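Local coordinates for protein glycosyl transferase (Staphylococcus aureus, PDB 5U02) that belongs to the TarS-type glycosyl transferases, with a helical linker domain and two C-terminal E-set domains, and assembles as three copies, at residues 182-187 with 196-201; 144-149 with 256-261; 170-175 with 225-230; 237-242 with 322-327; 245-250 with 269-274. All coordinates share one frame; numbering follows the deposited sequence.

How the contacts relate
Contacts 1, 2, 3 and 5 all lie on one curled antiparallel sheet, in the first of the two C-terminal domains. Contact 1 touches contact 2 through a probable hydrogen bond from Leu200 N to His149 O, and contact 3 through the pairing of strands 181-190 and 168-175; both centre-to-centre distances are about 13 Å. Strand 252-260, which serves contact 2, has the two strands of contact 5 as its neighbours, with the centres about 11 Å apart. Contact 4 joins this domain to the next one and meets contact 2 where Tyr239 and Tyr237 approach Phe146 and Pro258. Contacts 3 and 4 are the farthest apart, about 27 Å between centres.

Contact 1. Residues 182-187 with 196-201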
# COMPACT_ATOMS: atom_id res chain seq x y z
N MET A 182 15.81 -1.99 0.29
CA MET A 182 14.56 -2.67 0.61
C MET A 182 13.55 -1.62 1.03
O MET A 182 13.89 -0.69 1.76
CB MET A 182 14.72 -3.72 1.73
CG MET A 182 15.53 -4.95 1.34
SD MET A 182 15.41 -6.26 2.59
CE MET A 182 17.09 -6.31 3.19
N TYR A 183 12.32 -1.76 0.56
CA TYR A 183 11.23 -0.86 0.90
C TYR A 183 10.09 -1.66 1.51
O TYR A 183 9.63 -2.64 0.91
CB TYR A 183 10.74 -0.09 -0.33
CG TYR A 183 11.74 0.90 -0.87
CD1 TYR A 183 11.88 2.17 -0.30
CD2 TYR A 183 12.56 0.58 -1.95
CE1 TYR A 183 12.81 3.07 -0.80
CE2 TYR A 183 13.48 1.47 -2.45
CZ TYR A 183 13.60 2.72 -1.87
OH TYR A 183 14.52 3.61 -2.37
N VAL A 184 9.64 -1.24 2.68
CA VAL A 184 8.57 -1.90 3.43
C VAL A 184 7.36 -0.98 3.44
O VAL A 184 7.47 0.17 3.88
CB VAL A 184 9.01 -2.25 4.86
CG1 VAL A 184 7.91 -3.04 5.55
CG2 VAL A 184 10.31 -3.02 4.85
N PRO A 185 6.20 -1.43 2.98
CA PRO A 185 5.01 -0.57 3.00
C PRO A 185 4.52 -0.30 4.41
O PRO A 185 4.79 -1.05 5.36
CB PRO A 185 3.97 -1.38 2.21
CG PRO A 185 4.49 -2.79 2.20
CD PRO A 185 5.97 -2.69 2.26
N LEU A 186 3.77 0.79 4.54
CA LEU A 186 3.14 1.13 5.81
C LEU A 186 2.08 0.10 6.18
O LEU A 186 1.28 -0.32 5.34
CB LEU A 186 2.51 2.52 5.70
CG LEU A 186 1.81 3.12 6.91
CD1 LEU A 186 2.79 3.34 8.04
CD2 LEU A 186 1.13 4.42 6.52
N SER A 187 2.08 -0.32 7.45
CA SER A 187 1.11 -1.31 7.91
C SER A 187 -0.15 -0.65 8.46
O SER A 187 -1.26 -1.14 8.23
CB SER A 187 1.72 -2.20 8.99
OG SER A 187 2.80 -2.97 8.47
N PHE A 196 5.33 0.02 10.96
CA PHE A 196 5.78 -0.88 9.91
C PHE A 196 6.03 -2.26 10.52
O PHE A 196 6.79 -2.39 11.49
CB PHE A 196 7.05 -0.35 9.24
CG PHE A 196 6.87 0.97 8.54
CD1 PHE A 196 6.96 2.17 9.23
CD2 PHE A 196 6.57 1.00 7.18
CE1 PHE A 196 6.79 3.38 8.58
CE2 PHE A 196 6.39 2.19 6.53
CZ PHE A 196 6.50 3.39 7.22
N ASN A 197 5.37 -3.28 9.95
CA ASN A 197 5.66 -4.68 10.26
C ASN A 197 6.61 -5.20 9.18
O ASN A 197 6.22 -5.33 8.02
CB ASN A 197 4.38 -5.51 10.29
CG ASN A 197 3.39 -5.04 11.34
OD1 ASN A 197 3.77 -4.57 12.41
ND2 ASN A 197 2.11 -5.16 11.03
N ILE A 198 7.85 -5.48 9.57
CA ILE A 198 8.86 -6.02 8.67
C ILE A 198 8.92 -7.52 8.92
O ILE A 198 9.59 -7.98 9.87
CB ILE A 198 10.22 -5.37 8.89
CG1 ILE A 198 10.15 -3.86 8.75
CG2 ILE A 198 11.24 -5.94 7.91
CD1 ILE A 198 11.36 -3.18 9.32
N MET A 199 8.26 -8.29 8.08
CA MET A 199 8.24 -9.74 8.20
C MET A 199 9.56 -10.32 7.69
O MET A 199 9.91 -10.13 6.52
CB MET A 199 7.06 -10.31 7.41
CG MET A 199 5.78 -9.52 7.60
SD MET A 199 5.34 -9.38 9.34
CE MET A 199 4.86 -11.07 9.68
N LEU A 200 10.28 -11.02 8.56
CA LEU A 200 11.60 -11.53 8.18
C LEU A 200 11.51 -12.56 7.06
O LEU A 200 12.47 -12.71 6.29
CB LEU A 200 12.30 -12.13 9.39
CG LEU A 200 12.37 -11.23 10.63
CD1 LEU A 200 13.00 -11.95 11.78
CD2 LEU A 200 13.13 -9.97 10.33
N GLU A 201 10.38 -13.28 6.94
CA GLU A 201 10.19 -14.15 5.79
C GLU A 201 10.17 -13.36 4.49
O GLU A 201 10.57 -13.87 3.44
CB GLU A 201 8.91 -14.97 5.95
CG GLU A 201 8.60 -15.93 4.80
CD GLU A 201 7.26 -16.64 4.96
OE1 GLU A 201 6.65 -16.53 6.04
OE2 GLU A 201 6.81 -17.30 4.00
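Phe196 lays its ring against the backbone of 184-186: CD2 is 3.3 Å from Pro185 O, and CE2 is 3.5 Å from Leu186 CA. Over one ring face stands Leu186 CD1, a CH-pi contact 4.1 Å from the centroid and 21° off the ring normal. At Asn197 the backbone takes over. Its N-H donates to Ser187 OG over 3.0 Å at 159°, the hydroxyl being set anti to Ser187 C. Asn197 ND2, the side-chain nitrogen, is hydrogen-bonded to Asp202 of the third subunit. Ile198 follows, its CG1 lying 4.0 Å from both methyls of Val184, with the two side chains crossing at about a right angle. The strand axes, 7.1 Å apart at closest and at 127°, are splayed here: Val184 makes backbone hydrogen bonds with Leu171 of strand 168-175, whereas Ile198 makes them with Ile151 of strand 150-159. This is a beta hairpin, strands 181-190 and 193-199, opening so that its arms join different neighbours in a curled E-set sheet.

Contact 2. Residues 144-149 with 256-261; sequences FKFDNH and LTPYFT
Phe146 turns one ring face to Pro258, and the contact is best followed outward along the phenylalanine. From CB, with CG placed between the backbone N and the carbonyl carbon (chi1 74°), the side chain heads toward strand 256-260; contacts with that strand within 4.2 Å begin only at the outer ring carbons. CE1 lies 4.0 Å from Pro258 CG, CE2 lies 3.8 Å from Pro258 CD, and the tip, CZ, reaches Pro258 CD at 3.7 Å. Pro258 CG sits over one face of the Phe146 ring, 4.0 Å from its centroid and 16° off the normal, displaced toward the rim: a CH-pi contact. Phe144 approaches the same proline differently. Its CG is anti to the backbone N, and CE1 comes to 3.8 Å from Pro258 CG, which lies at the ring's edge, near its plane. One proline is thus shared by the face of one phenylalanine and the edge of another. Beyond the strand, Asp147 OD1 accepts from His149 N at 2.7 Å, an Asx turn that bends the chain. The two strands run antiparallel at 162° with axes 10.1 Å apart, too far for backbone pairing. Around them, Ile151 of strand 150-159 packs on both phenylalanines, Ile267 of strand 267-274 packs on Phe144, and the Tyr239 ring meets Phe146 edge-to-face.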
# COMPACT_ATOMS: atom_id res chain seq x y z
N PHE A 144 10.16 0.27 18.86
CA PHE A 144 10.95 -0.70 18.10
C PHE A 144 10.96 -2.03 18.85
O PHE A 144 11.65 -2.15 19.86
CB PHE A 144 12.37 -0.20 17.87
CG PHE A 144 13.19 -1.06 16.95
CD1 PHE A 144 13.83 -2.20 17.42
CD2 PHE A 144 13.31 -0.74 15.61
CE1 PHE A 144 14.58 -3.00 16.57
CE2 PHE A 144 14.05 -1.54 14.74
CZ PHE A 144 14.69 -2.67 15.22
N LYS A 145 10.20 -3.01 18.35
CA LYS A 145 10.18 -4.36 18.89
C LYS A 145 10.51 -5.36 17.78
O LYS A 145 10.24 -5.10 16.60
CB LYS A 145 8.82 -4.72 19.50
CG LYS A 145 8.22 -3.65 20.40
CD LYS A 145 8.98 -3.51 21.71
CE LYS A 145 8.15 -2.74 22.73
NZ LYS A 145 8.92 -2.41 23.96
N PHE A 146 11.08 -6.50 18.16
CA PHE A 146 11.41 -7.50 17.16
C PHE A 146 11.58 -8.86 17.82
O PHE A 146 11.77 -8.97 19.03
CB PHE A 146 12.67 -7.11 16.37
CG PHE A 146 13.96 -7.26 17.13
CD1 PHE A 146 14.24 -6.45 18.22
CD2 PHE A 146 14.91 -8.19 16.73
CE1 PHE A 146 15.44 -6.58 18.91
CE2 PHE A 146 16.10 -8.32 17.42
CZ PHE A 146 16.37 -7.52 18.51
N ASP A 147 11.49 -9.89 16.99
CA ASP A 147 11.75 -11.27 17.37
C ASP A 147 12.21 -12.01 16.12
O ASP A 147 12.52 -11.39 15.10
CB ASP A 147 10.51 -11.90 18.03
CG ASP A 147 9.25 -11.72 17.19
OD1 ASP A 147 9.30 -11.96 15.96
OD2 ASP A 147 8.20 -11.34 17.76
N ASN A 148 12.26 -13.34 16.19
CA ASN A 148 12.70 -14.14 15.05
C ASN A 148 11.67 -14.19 13.93
O ASN A 148 11.90 -14.86 12.91
CB ASN A 148 13.03 -15.57 15.49
CG ASN A 148 11.82 -16.33 15.97
OD1 ASN A 148 11.12 -15.89 16.88
ND2 ASN A 148 11.54 -17.46 15.34
N HIS A 149 10.54 -13.50 14.08
CA HIS A 149 9.45 -13.55 13.12
C HIS A 149 9.19 -12.22 12.43
O HIS A 149 8.92 -12.20 11.22
CB HIS A 149 8.18 -14.06 13.82
CG HIS A 149 6.91 -13.88 13.04
ND1 HIS A 149 5.93 -12.98 13.41
CD2 HIS A 149 6.49 -14.45 11.89
CE1 HIS A 149 4.95 -13.04 12.53
NE2 HIS A 149 5.26 -13.92 11.59
N LEU A 256 20.42 -11.33 13.08
CA LEU A 256 20.04 -9.98 12.68
C LEU A 256 20.10 -9.14 13.95
O LEU A 256 19.35 -9.39 14.90
CB LEU A 256 18.65 -9.96 12.05
CG LEU A 256 18.11 -8.63 11.50
CD1 LEU A 256 19.04 -8.12 10.42
CD2 LEU A 256 16.69 -8.79 10.94
N THR A 257 21.00 -8.17 13.97
CA THR A 257 21.30 -7.41 15.19
C THR A 257 21.03 -5.93 14.96
O THR A 257 21.79 -5.28 14.22
CB THR A 257 22.76 -7.62 15.60
OG1 THR A 257 23.03 -9.02 15.74
CG2 THR A 257 23.07 -6.91 16.92
N PRO A 258 19.98 -5.36 15.54
CA PRO A 258 19.84 -3.91 15.53
C PRO A 258 20.93 -3.27 16.38
O PRO A 258 21.36 -3.82 17.39
CB PRO A 258 18.45 -3.67 16.14
CG PRO A 258 17.73 -4.98 15.99
CD PRO A 258 18.80 -6.03 16.11
N TYR A 259 21.36 -2.09 15.96
CA TYR A 259 22.35 -1.34 16.71
C TYR A 259 22.31 0.11 16.24
O TYR A 259 21.65 0.44 15.26
CB TYR A 259 23.76 -1.93 16.55
CG TYR A 259 24.30 -1.77 15.15
CD1 TYR A 259 23.84 -2.57 14.12
CD2 TYR A 259 25.27 -0.82 14.86
CE1 TYR A 259 24.33 -2.43 12.82
CE2 TYR A 259 25.76 -0.67 13.57
CZ TYR A 259 25.29 -1.48 12.55
OH TYR A 259 25.79 -1.31 11.28
N PHE A 260 23.05 0.95 16.96
CA PHE A 260 23.06 2.39 16.72
C PHE A 260 24.47 2.82 16.34
O PHE A 260 25.45 2.40 16.96
CB PHE A 260 22.57 3.13 17.96
CG PHE A 260 21.16 2.78 18.35
CD1 PHE A 260 20.08 3.38 17.72
CD2 PHE A 260 20.92 1.80 19.30
CE1 PHE A 260 18.78 3.04 18.06
CE2 PHE A 260 19.62 1.46 19.65
CZ PHE A 260 18.55 2.08 19.03
N THR A 261 24.56 3.66 15.31
CA THR A 261 25.84 4.00 14.74
C THR A 261 26.62 4.95 15.65
O THR A 261 26.05 5.69 16.46
CB THR A 261 25.66 4.64 13.35
OG1 THR A 261 24.83 5.80 13.46
CG2 THR A 261 25.03 3.64 12.40

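Contact 3. Residues 170-175 with 225-230; sequences RLKLHS and VFEVRV
Lys172 and Glu227 bridge two strands that do not pair: their CA atoms, the closest CA pair of the two segments, are 8.7 Å apart, and strand 212-221 runs between them, antiparallel to both. Lys172 forms its backbone bonds with Phe216 of that middle strand, and the Glu227 side chain packs on Phe216 as well. The ion pair is thus made above the sheet, by side chains spanning an intervening strand. Lys172 is fully extended, with chi1 at -179° and every later torsion near 180°, which carries NZ to 2.6 Å from Glu227 OE1 in a salt bridge. The ammonium comes from above the carboxylate plane, 49° out of it, and the two side chains cross at about a right angle. His174, two residues along on the same face, brings ND1 to 3.4 Å from Glu227 OE1. Lys172 CE lies 3.6 Å above the plane of the His174 ring, offset toward its rim, so lysine and histidine pack together beside the acid. With none of the three buried, the charges would probably be moderated by solvent. This is a cross-strand salt bridge that skips the middle strand 212-221, on one face of the antiparallel sheet of this E-set-family domain.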
# COMPACT_ATOMS: atom_id res chain seq x y z
N ARG A 170 7.28 5.26 3.19
CA ARG A 170 7.73 3.87 3.18
C ARG A 170 8.95 3.77 4.08
O ARG A 170 9.66 4.75 4.29
CB ARG A 170 8.10 3.39 1.76
CG ARG A 170 7.00 3.50 0.74
CD ARG A 170 7.33 2.69 -0.52
NE ARG A 170 8.41 3.26 -1.31
CZ ARG A 170 8.94 2.66 -2.38
NH1 ARG A 170 8.48 1.47 -2.76
NH2 ARG A 170 9.92 3.24 -3.06
N LEU A 171 9.18 2.58 4.60
CA LEU A 171 10.40 2.31 5.36
C LEU A 171 11.47 1.80 4.41
O LEU A 171 11.23 0.87 3.63
CB LEU A 171 10.14 1.29 6.47
CG LEU A 171 11.26 1.19 7.50
CD1 LEU A 171 11.53 2.55 8.09
CD2 LEU A 171 10.89 0.22 8.60
N LYS A 172 12.65 2.40 4.47
CA LYS A 172 13.72 2.09 3.54
C LYS A 172 14.90 1.48 4.28
O LYS A 172 15.40 2.06 5.25
CB LYS A 172 14.17 3.35 2.79
CG LYS A 172 15.27 3.11 1.78
CD LYS A 172 15.63 4.41 1.09
CE LYS A 172 16.72 4.22 0.06
NZ LYS A 172 17.08 5.53 -0.53
N LEU A 173 15.33 0.31 3.82
CA LEU A 173 16.59 -0.28 4.23
C LEU A 173 17.59 -0.03 3.11
O LEU A 173 17.34 -0.39 1.96
CB LEU A 173 16.45 -1.78 4.50
CG LEU A 173 15.41 -2.20 5.55
CD1 LEU A 173 15.44 -3.71 5.79
CD2 LEU A 173 15.60 -1.44 6.85
N HIS A 174 18.70 0.61 3.43
CA HIS A 174 19.71 0.99 2.44
C HIS A 174 21.04 0.39 2.89
O HIS A 174 21.49 0.67 4.01
CB HIS A 174 19.80 2.51 2.31
CG HIS A 174 20.19 2.99 0.94
ND1 HIS A 174 20.35 4.34 0.65
CD2 HIS A 174 20.44 2.32 -0.21
CE1 HIS A 174 20.69 4.46 -0.62
NE2 HIS A 174 20.75 3.26 -1.16
N SER A 175 21.64 -0.43 2.05
CA SER A 175 22.94 -1.00 2.40
C SER A 175 23.96 0.12 2.52
O SER A 175 23.83 1.18 1.90
CB SER A 175 23.39 -2.03 1.36
OG SER A 175 23.62 -1.45 0.08
N VAL A 225 11.04 13.73 -3.14
CA VAL A 225 11.30 12.65 -2.20
C VAL A 225 12.25 13.14 -1.12
O VAL A 225 13.30 13.73 -1.41
CB VAL A 225 11.89 11.42 -2.91
CG1 VAL A 225 12.06 10.28 -1.93
CG2 VAL A 225 10.98 10.99 -4.06
N PHE A 226 11.88 12.89 0.14
CA PHE A 226 12.76 13.11 1.27
C PHE A 226 13.30 11.77 1.76
O PHE A 226 12.55 10.80 1.87
CB PHE A 226 12.04 13.83 2.41
CG PHE A 226 11.61 15.23 2.08
CD1 PHE A 226 12.54 16.24 1.92
CD2 PHE A 226 10.27 15.53 1.94
CE1 PHE A 226 12.15 17.52 1.61
CE2 PHE A 226 9.86 16.82 1.64
CZ PHE A 226 10.81 17.82 1.47
N GLU A 227 14.59 11.73 2.03
CA GLU A 227 15.24 10.57 2.64
C GLU A 227 15.65 10.99 4.04
O GLU A 227 16.58 11.79 4.21
CB GLU A 227 16.44 10.12 1.80
CG GLU A 227 16.72 8.63 1.84
CD GLU A 227 18.08 8.27 1.27
OE1 GLU A 227 18.38 7.07 1.11
OE2 GLU A 227 18.86 9.20 0.98
N VAL A 228 14.96 10.47 5.05
CA VAL A 228 15.21 10.85 6.43
C VAL A 228 15.85 9.66 7.14
O VAL A 228 15.20 8.62 7.31
CB VAL A 228 13.94 11.31 7.16
CG1 VAL A 228 14.27 11.68 8.61
CG2 VAL A 228 13.33 12.50 6.44
N ARG A 229 17.11 9.82 7.56
CA ARG A 229 17.79 8.81 8.35
C ARG A 229 17.23 8.84 9.77
O ARG A 229 17.06 9.91 10.35
CB ARG A 229 19.30 9.06 8.34
CG ARG A 229 20.13 8.03 9.09
CD ARG A 229 20.56 6.93 8.14
NE ARG A 229 21.55 6.02 8.70
CZ ARG A 229 21.25 5.02 9.52
NH1 ARG A 229 19.99 4.80 9.89
NH2 ARG A 229 22.21 4.22 10.00
N VAL A 230 16.91 7.66 10.31
CA VAL A 230 16.15 7.59 11.55
C VAL A 230 16.95 6.89 12.63
O VAL A 230 17.83 6.07 12.36
CB VAL A 230 14.78 6.89 11.34
CG1 VAL A 230 13.96 7.62 10.28
CG2 VAL A 230 14.98 5.44 10.98

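Contact 4. Residues 237-242 with 322-327; sequences YAYTAE and TSENEV
Two hydrogen bonds from Thr240 converge on one oxygen of Glu324. Thr240 N donates to Glu324 OE1 over 2.7 Å at 166°, arriving from above the carboxylate plane and 41° out of it. The hydroxyl is second: Thr240 OG1 donates to the same OE1 over 2.6 Å, coming nearly along its C-O axis. With OG1 set beside its own backbone N, the two donors lie close enough together to grip a single acceptor, and the pair of bonds should hold OE1 in place. Glu324 reaches them by a chain extended beyond CG. It stands in the two-residue turn of the beta hairpin made by strands 313-323 and 326-331, in which Ser323 N donates to Glu326 O at 3.1 Å. Hairpin tip and loop belong to different C-terminal domains, so these bonds join one domain to the next. Van der Waals contact involves the second oxygen: Glu324 OE2 lies 3.6 Å from Tyr239 CA, and it is 3.8 Å from Tyr239 CD1, with the ring and carboxylate planes 56° apart. A nearby ionic link between the same domains is the salt bridge of Glu242 with Arg297. Within its own domain, the loop is tied to strand 138-146 by the hydrogen bond between Tyr239 OH and Phe146 N.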
# COMPACT_ATOMS: atom_id res chain seq x y z
N TYR A 237 15.62 2.62 23.71
CA TYR A 237 15.67 1.30 23.09
C TYR A 237 15.39 0.23 24.13
O TYR A 237 15.97 0.24 25.22
CB TYR A 237 17.03 1.09 22.44
CG TYR A 237 17.18 -0.19 21.64
CD1 TYR A 237 16.40 -0.44 20.52
CD2 TYR A 237 18.14 -1.14 22.00
CE1 TYR A 237 16.56 -1.61 19.79
CE2 TYR A 237 18.30 -2.30 21.26
CZ TYR A 237 17.51 -2.53 20.16
OH TYR A 237 17.67 -3.69 19.45
N ALA A 238 14.49 -0.70 23.80
CA ALA A 238 13.89 -1.57 24.79
C ALA A 238 14.74 -2.80 25.12
O ALA A 238 14.38 -3.54 26.04
CB ALA A 238 12.51 -2.02 24.33
N TYR A 239 15.85 -3.02 24.42
CA TYR A 239 16.67 -4.20 24.63
C TYR A 239 18.09 -3.81 25.02
O TYR A 239 18.56 -2.70 24.72
CB TYR A 239 16.72 -5.08 23.37
CG TYR A 239 15.36 -5.40 22.81
CD1 TYR A 239 14.64 -6.50 23.26
CD2 TYR A 239 14.79 -4.61 21.82
CE1 TYR A 239 13.39 -6.79 22.75
CE2 TYR A 239 13.54 -4.90 21.31
CZ TYR A 239 12.84 -5.99 21.78
OH TYR A 239 11.60 -6.28 21.26
N THR A 240 18.78 -4.74 25.69
CA THR A 240 20.22 -4.63 25.86
C THR A 240 20.90 -4.62 24.50
O THR A 240 20.46 -5.28 23.56
CB THR A 240 20.74 -5.80 26.70
OG1 THR A 240 20.01 -5.87 27.93
CG2 THR A 240 22.22 -5.63 27.01
N ALA A 241 21.99 -3.85 24.40
CA ALA A 241 22.73 -3.78 23.15
C ALA A 241 23.15 -5.17 22.70
O ALA A 241 23.41 -6.06 23.51
CB ALA A 241 23.96 -2.89 23.32
N GLU A 242 23.17 -5.37 21.38
CA GLU A 242 23.53 -6.59 20.67
C GLU A 242 22.46 -7.68 20.75
O GLU A 242 22.66 -8.76 20.19
CB GLU A 242 24.88 -7.16 21.16
CG GLU A 242 26.05 -6.21 20.93
CD GLU A 242 26.30 -5.91 19.46
OE1 GLU A 242 26.10 -6.82 18.62
OE2 GLU A 242 26.67 -4.77 19.13
N THR A 322 11.91 -15.70 29.02
CA THR A 322 12.01 -15.55 30.47
C THR A 322 12.97 -14.44 30.86
O THR A 322 12.76 -13.75 31.87
CB THR A 322 12.42 -16.87 31.11
OG1 THR A 322 13.67 -17.29 30.55
CG2 THR A 322 11.37 -17.94 30.84
N SER A 323 14.05 -14.26 30.10
CA SER A 323 14.94 -13.12 30.23
C SER A 323 15.37 -12.72 28.83
O SER A 323 14.93 -13.30 27.84
CB SER A 323 16.14 -13.42 31.14
OG SER A 323 17.17 -14.09 30.43
N GLU A 324 16.25 -11.73 28.74
CA GLU A 324 16.61 -11.25 27.41
C GLU A 324 17.58 -12.18 26.69
O GLU A 324 17.73 -12.05 25.47
CB GLU A 324 17.18 -9.84 27.48
CG GLU A 324 16.60 -8.93 26.42
CD GLU A 324 16.70 -7.46 26.78
OE1 GLU A 324 17.83 -6.97 26.94
OE2 GLU A 324 15.64 -6.80 26.91
N ASN A 325 18.20 -13.14 27.39
CA ASN A 325 19.01 -14.15 26.73
C ASN A 325 18.57 -15.57 27.09
O ASN A 325 19.32 -16.52 26.84
CB ASN A 325 20.49 -13.96 27.04
CG ASN A 325 20.86 -14.42 28.44
OD1 ASN A 325 20.08 -14.25 29.39
ND2 ASN A 325 22.04 -15.01 28.58
N GLU A 326 17.39 -15.73 27.67
CA GLU A 326 16.90 -17.04 28.07
C GLU A 326 15.46 -17.23 27.63
O GLU A 326 14.60 -16.38 27.90
CB GLU A 326 17.02 -17.25 29.59
CG GLU A 326 18.43 -17.56 30.04
CD GLU A 326 18.56 -17.64 31.54
OE1 GLU A 326 19.23 -18.57 32.02
OE2 GLU A 326 18.00 -16.76 32.23
N VAL A 327 15.20 -18.35 26.97
CA VAL A 327 13.89 -18.69 26.44
C VAL A 327 13.51 -20.05 26.98
O VAL A 327 14.33 -20.97 27.01
CB VAL A 327 13.90 -18.69 24.90
CG1 VAL A 327 12.73 -19.48 24.36
CG2 VAL A 327 13.86 -17.26 24.38

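Contact 5. Residues 245-250 with 269-274; sequences ALIHLN and LYFTAI
Phe271 projects its ring end toward Ile247 and Leu249, which stand two residues apart on one strand, so both side chains point to the same side. Ile247 gives the closer wall: CD1 lies 3.8 Å from Phe271 CE1, at the ring's edge and near its plane, and Ile247 CG2 is 4.1 Å from the same CE1. Leu249 CD2 makes a looser approach to Phe271 CZ at 4.5 Å. The bump is thus the ring edge, which abuts Ile247 and is bordered more loosely by Leu249. With CG anti to the backbone N (chi1 -176°), the ring is carried out from its strand toward these two aliphatic chains. Strands 245-249, 252-260 and 267-274 form an antiparallel meander, and the contact joins its two outer members past the middle one. Those outer strands diverge by 73°, with axes 9.1 Å apart at closest, consistent with strong twisting or curling of the sheet. Tyr254 of the middle strand stacks on Phe271. A separate meeting occurs where Leu246 CD1 reaches Ile274 CD1 at 3.7 Å, methyl to methyl. Around it, Leu276 of helix 276-279 and Tyr353 of strand 352-354 pack on Leu246, and Tyr299 packs on Ile274.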
# COMPACT_ATOMS: atom_id res chain seq x y z
N ALA A 245 18.11 -11.47 16.60
CA ALA A 245 17.09 -12.40 16.14
C ALA A 245 17.74 -13.48 15.30
O ALA A 245 18.61 -13.19 14.47
CB ALA A 245 16.01 -11.68 15.32
N LEU A 246 17.33 -14.73 15.52
CA LEU A 246 17.89 -15.86 14.79
C LEU A 246 17.17 -16.02 13.45
O LEU A 246 15.93 -16.03 13.40
CB LEU A 246 17.77 -17.14 15.61
CG LEU A 246 18.38 -18.41 15.01
CD1 LEU A 246 19.89 -18.31 14.96
CD2 LEU A 246 17.94 -19.63 15.81
N ILE A 247 17.95 -16.15 12.38
CA ILE A 247 17.43 -16.31 11.03
C ILE A 247 18.02 -17.58 10.44
O ILE A 247 19.21 -17.87 10.65
CB ILE A 247 17.76 -15.08 10.16
CG1 ILE A 247 16.89 -13.89 10.58
CG2 ILE A 247 17.60 -15.39 8.67
CD1 ILE A 247 17.22 -12.60 9.87
N HIS A 248 17.20 -18.35 9.73
CA HIS A 248 17.60 -19.61 9.12
C HIS A 248 17.41 -19.51 7.62
O HIS A 248 16.31 -19.19 7.14
CB HIS A 248 16.79 -20.79 9.67
CG HIS A 248 17.29 -22.14 9.22
ND1 HIS A 248 18.63 -22.45 9.15
CD2 HIS A 248 16.62 -23.26 8.86
CE1 HIS A 248 18.77 -23.70 8.75
NE2 HIS A 248 17.57 -24.21 8.56
N LEU A 249 18.46 -19.80 6.86
CA LEU A 249 18.45 -19.50 5.44
C LEU A 249 19.36 -20.48 4.72
O LEU A 249 20.58 -20.45 4.93
CB LEU A 249 18.89 -18.06 5.20
CG LEU A 249 18.90 -17.55 3.78
CD1 LEU A 249 17.51 -17.61 3.18
CD2 LEU A 249 19.37 -16.14 3.84
N ASN A 250 18.78 -21.35 3.89
CA ASN A 250 19.52 -22.32 3.10
C ASN A 250 20.50 -23.11 3.97
O ASN A 250 21.72 -23.07 3.77
CB ASN A 250 20.24 -21.64 1.93
CG ASN A 250 19.33 -21.36 0.75
OD1 ASN A 250 18.80 -20.26 0.60
ND2 ASN A 250 19.13 -22.38 -0.09
N LEU A 269 20.81 -2.28 10.86
CA LEU A 269 20.65 -3.71 11.04
C LEU A 269 21.90 -4.43 10.55
O LEU A 269 22.31 -4.25 9.39
CB LEU A 269 19.42 -4.24 10.30
CG LEU A 269 18.12 -3.45 10.55
CD1 LEU A 269 16.95 -4.08 9.80
CD2 LEU A 269 17.82 -3.37 12.03
N TYR A 270 22.50 -5.24 11.42
CA TYR A 270 23.69 -6.01 11.09
C TYR A 270 23.29 -7.46 10.87
O TYR A 270 22.68 -8.08 11.74
CB TYR A 270 24.73 -5.89 12.20
CG TYR A 270 26.10 -6.42 11.86
CD1 TYR A 270 26.97 -5.70 11.06
CD2 TYR A 270 26.54 -7.65 12.36
CE1 TYR A 270 28.24 -6.18 10.76
CE2 TYR A 270 27.80 -8.14 12.06
CZ TYR A 270 28.64 -7.40 11.26
OH TYR A 270 29.89 -7.88 10.96
N PHE A 271 23.64 -8.00 9.70
CA PHE A 271 23.30 -9.36 9.29
C PHE A 271 24.59 -10.12 9.01
O PHE A 271 25.37 -9.73 8.13
CB PHE A 271 22.40 -9.34 8.05
CG PHE A 271 21.92 -10.70 7.62
CD1 PHE A 271 20.89 -11.32 8.29
CD2 PHE A 271 22.50 -11.34 6.54
CE1 PHE A 271 20.44 -12.57 7.90
CE2 PHE A 271 22.06 -12.60 6.13
CZ PHE A 271 21.03 -13.21 6.81
N THR A 272 24.82 -11.20 9.75
CA THR A 272 26.05 -11.97 9.60
C THR A 272 25.83 -13.41 10.03
O THR A 272 24.91 -13.72 10.80
CB THR A 272 27.21 -11.35 10.40
OG1 THR A 272 28.44 -11.90 9.94
CG2 THR A 272 27.05 -11.64 11.88
N ALA A 273 26.68 -14.29 9.52
CA ALA A 273 26.58 -15.72 9.80
C ALA A 273 26.99 -16.04 11.23
O ALA A 273 27.79 -15.33 11.84
CB ALA A 273 27.45 -16.51 8.82
N ILE A 274 26.44 -17.13 11.76
CA ILE A 274 26.81 -17.66 13.06
C ILE A 274 26.88 -19.18 12.96
O ILE A 274 26.42 -19.78 11.99
CB ILE A 274 25.83 -17.26 14.18
CG1 ILE A 274 24.45 -17.86 13.92
CG2 ILE A 274 25.75 -15.75 14.34
CD1 ILE A 274 23.49 -17.66 15.06